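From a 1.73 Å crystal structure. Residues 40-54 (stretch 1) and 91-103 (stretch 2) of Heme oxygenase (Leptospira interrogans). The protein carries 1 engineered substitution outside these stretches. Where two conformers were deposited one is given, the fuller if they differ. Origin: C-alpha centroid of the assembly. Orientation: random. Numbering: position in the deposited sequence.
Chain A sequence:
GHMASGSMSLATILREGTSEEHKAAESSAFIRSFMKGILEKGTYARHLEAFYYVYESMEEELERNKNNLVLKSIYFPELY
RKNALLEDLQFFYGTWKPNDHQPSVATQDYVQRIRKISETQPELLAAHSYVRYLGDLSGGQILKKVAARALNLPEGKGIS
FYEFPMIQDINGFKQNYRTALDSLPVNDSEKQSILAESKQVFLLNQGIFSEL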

# COMPACT_ATOMS: atom_id res chain seq x y z
N GLU A 40 10.41 16.54 -4.66
CA GLU A 40 11.57 17.06 -3.96
C GLU A 40 12.13 15.87 -3.15
O GLU A 40 11.37 15.21 -2.43
CB GLU A 40 11.18 18.24 -3.05
CG GLU A 40 12.37 19.00 -2.48
CD GLU A 40 13.01 18.42 -1.22
OE1 GLU A 40 12.28 18.21 -0.23
OE2 GLU A 40 14.24 18.21 -1.22
N LYS A 41 13.44 15.60 -3.30
CA LYS A 41 14.20 14.51 -2.69
C LYS A 41 13.83 14.26 -1.22
O LYS A 41 13.48 13.13 -0.84
CB LYS A 41 15.71 14.83 -2.79
CG LYS A 41 16.61 13.62 -2.76
CD LYS A 41 18.07 14.07 -2.59
CE LYS A 41 18.72 13.57 -1.31
NZ LYS A 41 18.59 12.09 -1.12
N GLY A 42 13.91 15.31 -0.41
CA GLY A 42 13.65 15.27 1.02
C GLY A 42 12.25 14.83 1.35
O GLY A 42 12.07 13.91 2.15
N THR A 43 11.25 15.46 0.70
CA THR A 43 9.84 15.15 0.88
C THR A 43 9.53 13.72 0.42
O THR A 43 8.84 12.98 1.11
CB THR A 43 8.99 16.23 0.18
OG1 THR A 43 9.36 17.51 0.71
CG2 THR A 43 7.52 16.02 0.40
N TYR A 44 10.08 13.33 -0.73
CA TYR A 44 9.89 11.98 -1.26
C TYR A 44 10.40 10.91 -0.28
O TYR A 44 9.74 9.89 -0.07
CB TYR A 44 10.54 11.84 -2.65
CG TYR A 44 10.21 10.49 -3.27
CD1 TYR A 44 8.94 10.22 -3.76
CD2 TYR A 44 11.17 9.49 -3.34
CE1 TYR A 44 8.63 8.98 -4.31
CE2 TYR A 44 10.87 8.24 -3.88
CZ TYR A 44 9.60 7.99 -4.36
OH TYR A 44 9.28 6.76 -4.87
N ALA A 45 11.60 11.13 0.29
CA ALA A 45 12.21 10.21 1.26
C ALA A 45 11.33 10.04 2.53
O ALA A 45 11.17 8.90 2.98
CB ALA A 45 13.62 10.67 1.60
N ARG A 46 10.74 11.15 3.06
CA ARG A 46 9.85 11.11 4.22
C ARG A 46 8.59 10.32 3.88
O ARG A 46 8.09 9.56 4.72
CB ARG A 46 9.52 12.54 4.72
CG ARG A 46 10.75 13.30 5.21
CD ARG A 46 10.42 14.63 5.89
NE ARG A 46 10.08 15.69 4.94
CZ ARG A 46 10.98 16.46 4.33
NH1 ARG A 46 12.27 16.29 4.54
NH2 ARG A 46 10.58 17.41 3.49
N HIS A 47 8.12 10.44 2.63
CA HIS A 47 6.97 9.71 2.11
C HIS A 47 7.30 8.19 2.15
O HIS A 47 6.47 7.41 2.65
CB HIS A 47 6.67 10.26 0.70
CG HIS A 47 6.11 9.28 -0.27
ND1 HIS A 47 4.75 9.08 -0.38
CD2 HIS A 47 6.74 8.55 -1.22
CE1 HIS A 47 4.59 8.22 -1.38
NE2 HIS A 47 5.77 7.85 -1.89
N LEU A 48 8.53 7.78 1.73
CA LEU A 48 8.95 6.37 1.82
C LEU A 48 9.07 5.90 3.27
O LEU A 48 8.80 4.74 3.54
CB LEU A 48 10.30 6.07 1.08
CG LEU A 48 10.37 6.36 -0.42
CD1 LEU A 48 11.80 6.29 -0.93
CD2 LEU A 48 9.45 5.46 -1.23
N GLU A 49 9.46 6.79 4.20
CA GLU A 49 9.58 6.41 5.62
C GLU A 49 8.24 6.02 6.17
O GLU A 49 8.16 5.01 6.86
CB GLU A 49 10.12 7.55 6.45
CG GLU A 49 11.57 7.84 6.15
CD GLU A 49 12.09 9.04 6.91
OE1 GLU A 49 11.28 9.77 7.52
OE2 GLU A 49 13.32 9.22 6.92
N ALA A 50 7.19 6.82 5.88
CA ALA A 50 5.83 6.54 6.34
C ALA A 50 5.37 5.18 5.78
O ALA A 50 4.84 4.39 6.55
CB ALA A 50 4.88 7.65 5.89
N PHE A 51 5.64 4.90 4.48
CA PHE A 51 5.29 3.61 3.87
C PHE A 51 6.10 2.48 4.49
O PHE A 51 5.54 1.41 4.72
CB PHE A 51 5.48 3.65 2.35
CG PHE A 51 4.34 4.28 1.58
CD1 PHE A 51 3.03 4.25 2.07
CD2 PHE A 51 4.55 4.84 0.32
CE1 PHE A 51 1.98 4.82 1.35
CE2 PHE A 51 3.49 5.36 -0.42
CZ PHE A 51 2.22 5.37 0.11
N TYR A 52 7.38 2.71 4.81
CA TYR A 52 8.15 1.66 5.48
C TYR A 52 7.42 1.15 6.74
O TYR A 52 7.24 -0.07 6.89
CB TYR A 52 9.57 2.10 5.83
CG TYR A 52 10.24 1.05 6.69
CD1 TYR A 52 10.76 -0.12 6.12
CD2 TYR A 52 10.21 1.13 8.08
CE1 TYR A 52 11.30 -1.13 6.92
CE2 TYR A 52 10.76 0.13 8.89
CZ TYR A 52 11.30 -1.00 8.30
OH TYR A 52 11.82 -2.00 9.08
N TYR A 53 7.03 2.06 7.64
CA TYR A 53 6.37 1.66 8.89
C TYR A 53 5.02 0.96 8.63
O TYR A 53 4.67 -0.03 9.28
CB TYR A 53 6.26 2.86 9.84
CG TYR A 53 7.62 3.29 10.35
CD1 TYR A 53 8.41 2.43 11.10
CD2 TYR A 53 8.13 4.55 10.03
CE1 TYR A 53 9.68 2.81 11.54
CE2 TYR A 53 9.41 4.94 10.45
CZ TYR A 53 10.16 4.07 11.23
OH TYR A 53 11.41 4.42 11.70
N VAL A 54 4.28 1.46 7.64
CA VAL A 54 2.96 0.91 7.30
C VAL A 54 3.10 -0.52 6.80
O VAL A 54 2.44 -1.42 7.33
CB VAL A 54 2.26 1.84 6.28
CG1 VAL A 54 1.05 1.16 5.63
CG2 VAL A 54 1.87 3.18 6.93
N PHE A 91 19.00 4.12 -0.80
CA PHE A 91 19.44 4.92 -1.95
C PHE A 91 19.36 6.43 -1.62
O PHE A 91 20.30 7.18 -1.91
CB PHE A 91 18.64 4.60 -3.23
CG PHE A 91 18.93 5.58 -4.35
CD1 PHE A 91 20.10 5.49 -5.10
CD2 PHE A 91 18.08 6.65 -4.59
CE1 PHE A 91 20.39 6.43 -6.09
CE2 PHE A 91 18.38 7.61 -5.55
CZ PHE A 91 19.53 7.49 -6.30
N PHE A 92 18.22 6.87 -1.05
CA PHE A 92 18.03 8.29 -0.74
C PHE A 92 18.87 8.80 0.45
O PHE A 92 19.37 9.93 0.41
CB PHE A 92 16.55 8.62 -0.55
CG PHE A 92 15.82 8.54 -1.87
CD1 PHE A 92 15.99 9.52 -2.84
CD2 PHE A 92 15.03 7.43 -2.18
CE1 PHE A 92 15.38 9.40 -4.09
CE2 PHE A 92 14.41 7.32 -3.43
CZ PHE A 92 14.59 8.31 -4.37
N TYR A 93 19.00 7.99 1.50
CA TYR A 93 19.70 8.44 2.71
C TYR A 93 21.18 8.05 2.83
O TYR A 93 21.87 8.62 3.68
CB TYR A 93 18.96 7.94 3.95
CG TYR A 93 17.70 8.72 4.24
CD1 TYR A 93 17.75 9.96 4.88
CD2 TYR A 93 16.45 8.21 3.91
CE1 TYR A 93 16.59 10.68 5.16
CE2 TYR A 93 15.28 8.92 4.21
CZ TYR A 93 15.36 10.16 4.83
OH TYR A 93 14.22 10.88 5.11
N GLY A 94 21.62 7.06 2.05
CA GLY A 94 22.97 6.51 2.12
C GLY A 94 22.97 5.42 3.18
O GLY A 94 23.34 4.28 2.92
N THR A 95 22.48 5.78 4.39
CA THR A 95 22.29 4.89 5.53
C THR A 95 21.00 5.34 6.22
O THR A 95 20.90 6.49 6.64
CB THR A 95 23.55 4.82 6.43
OG1 THR A 95 23.21 4.14 7.62
CG2 THR A 95 24.15 6.20 6.75
N TRP A 96 19.99 4.47 6.26
CA TRP A 96 18.76 4.88 6.91
C TRP A 96 18.63 4.27 8.29
O TRP A 96 18.48 3.06 8.42
CB TRP A 96 17.51 4.68 6.04
CG TRP A 96 16.26 5.21 6.67
CD1 TRP A 96 15.91 6.53 6.82
CD2 TRP A 96 15.17 4.44 7.20
NE1 TRP A 96 14.67 6.62 7.42
CE2 TRP A 96 14.20 5.36 7.68
CE3 TRP A 96 14.92 3.07 7.32
CZ2 TRP A 96 13.01 4.94 8.29
CZ3 TRP A 96 13.74 2.65 7.92
CH2 TRP A 96 12.80 3.58 8.39
N LYS A 97 18.68 5.12 9.32
CA LYS A 97 18.53 4.72 10.71
C LYS A 97 17.05 4.98 11.16
O LYS A 97 16.66 6.15 11.26
CB LYS A 97 19.56 5.48 11.60
CG LYS A 97 19.39 5.27 13.12
CD LYS A 97 20.15 4.05 13.65
CE LYS A 97 19.64 3.59 15.00
NZ LYS A 97 19.93 4.57 16.08
N PRO A 98 16.24 3.91 11.42
CA PRO A 98 14.84 4.13 11.86
C PRO A 98 14.69 4.97 13.13
O PRO A 98 13.75 5.76 13.22
CB PRO A 98 14.31 2.70 12.07
CG PRO A 98 15.17 1.84 11.19
CD PRO A 98 16.53 2.47 11.30
N ASN A 99 15.61 4.84 14.10
CA ASN A 99 15.53 5.61 15.34
C ASN A 99 15.78 7.10 15.11
O ASN A 99 15.26 7.94 15.85
CB ASN A 99 16.42 5.01 16.43
CG ASN A 99 16.04 3.58 16.76
OD1 ASN A 99 16.18 2.66 15.93
ND2 ASN A 99 15.51 3.36 17.95
N ASP A 100 16.52 7.44 14.05
CA ASP A 100 16.77 8.83 13.66
C ASP A 100 15.57 9.36 12.85
O ASP A 100 15.41 10.58 12.71
CB ASP A 100 18.08 8.95 12.85
CG ASP A 100 19.35 8.87 13.67
OD1 ASP A 100 19.30 9.19 14.89
OD2 ASP A 100 20.41 8.52 13.09
N HIS A 101 14.71 8.43 12.34
CA HIS A 101 13.54 8.75 11.53
C HIS A 101 12.32 7.93 12.00
O HIS A 101 11.84 7.05 11.27
CB HIS A 101 13.85 8.48 10.04
CG HIS A 101 15.07 9.18 9.54
ND1 HIS A 101 15.00 10.46 9.00
CD2 HIS A 101 16.36 8.77 9.52
CE1 HIS A 101 16.24 10.77 8.66
NE2 HIS A 101 17.09 9.79 8.95
N GLN A 102 11.88 8.21 13.25
CA GLN A 102 10.75 7.55 13.94
C GLN A 102 9.42 7.84 13.23
O GLN A 102 9.32 8.89 12.60
CB GLN A 102 10.67 8.01 15.41
CG GLN A 102 11.88 7.57 16.23
CD GLN A 102 11.62 7.47 17.72
OE1 GLN A 102 10.55 7.80 18.23
NE2 GLN A 102 12.63 6.99 18.45
N PRO A 103 8.39 6.94 13.30
CA PRO A 103 7.13 7.21 12.56
C PRO A 103 6.41 8.50 12.94
O PRO A 103 6.27 8.83 14.12
CB PRO A 103 6.27 5.99 12.86
CG PRO A 103 6.87 5.34 14.04
CD PRO A 103 8.34 5.62 13.96
O HOH W 1 14.05 13.44 4.16
O HOH W 2 12.56 11.87 8.53

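A single carboxylate oxygen, Glu49 OE2, gathers three polar atoms from the other stretch. Trp96 NE1 donates a hydrogen bond to it at 3.0 Å, Tyr93 OH lies 2.6 Å from the same OE2, and His101 ND1 is 2.9 Å from it, although the angle there is too poor for a hydrogen bond. Water 2 bridges the two residues instead: it donates to Glu49 OE1 (2.7 Å from the water oxygen) and is hydrogen-bonded to His101 ND1 at 2.9 Å. A glutamate suits this place because its extended side chain carries an anionic acceptor from the helix to the indole N-H, which can only donate.

One turn later, Tyr53 OH donates to the backbone oxygen His101 O at 2.7 Å, tying the helix side chain to the main chain of the other stretch; a tyrosine suits the place because its long, rigid side chain carries a donor hydroxyl at its tip. The same ring offers a flat face to Pro103, whose CD sits 3.8 Å from the ring centroid and almost on its normal, a CH-pi contact well matched to proline's rigid ring. Beside it, Trp96 directs its edge toward the face of Tyr52, with Tyr52 CD2 and Trp96 CH2 3.6 Å apart, so one indole serves both polar and aromatic partners.

Toward the start of the helix, Phe92 fits as a knob among Lys41, Tyr44, Ala45 and Leu48, a role suited to its large apolar ring, which is buried here. The small Ala45 side chain suits this close approach, with Ala45 CA 6.4 Å from Phe92 CA, while Tyr44 turns its edge toward the Phe92 face in an offset arrangement and Leu48 CD1 packs 3.6 Å from Phe92 CD2. Lys41 reaches past the ring edge so that NZ donates to Phe92 O at 2.8 Å, satisfying a carbonyl near the end of the helix in the other stretch. Water 1 joins Gly42 O to Tyr93 OH, extending the polar contacts alongside this apolar packing.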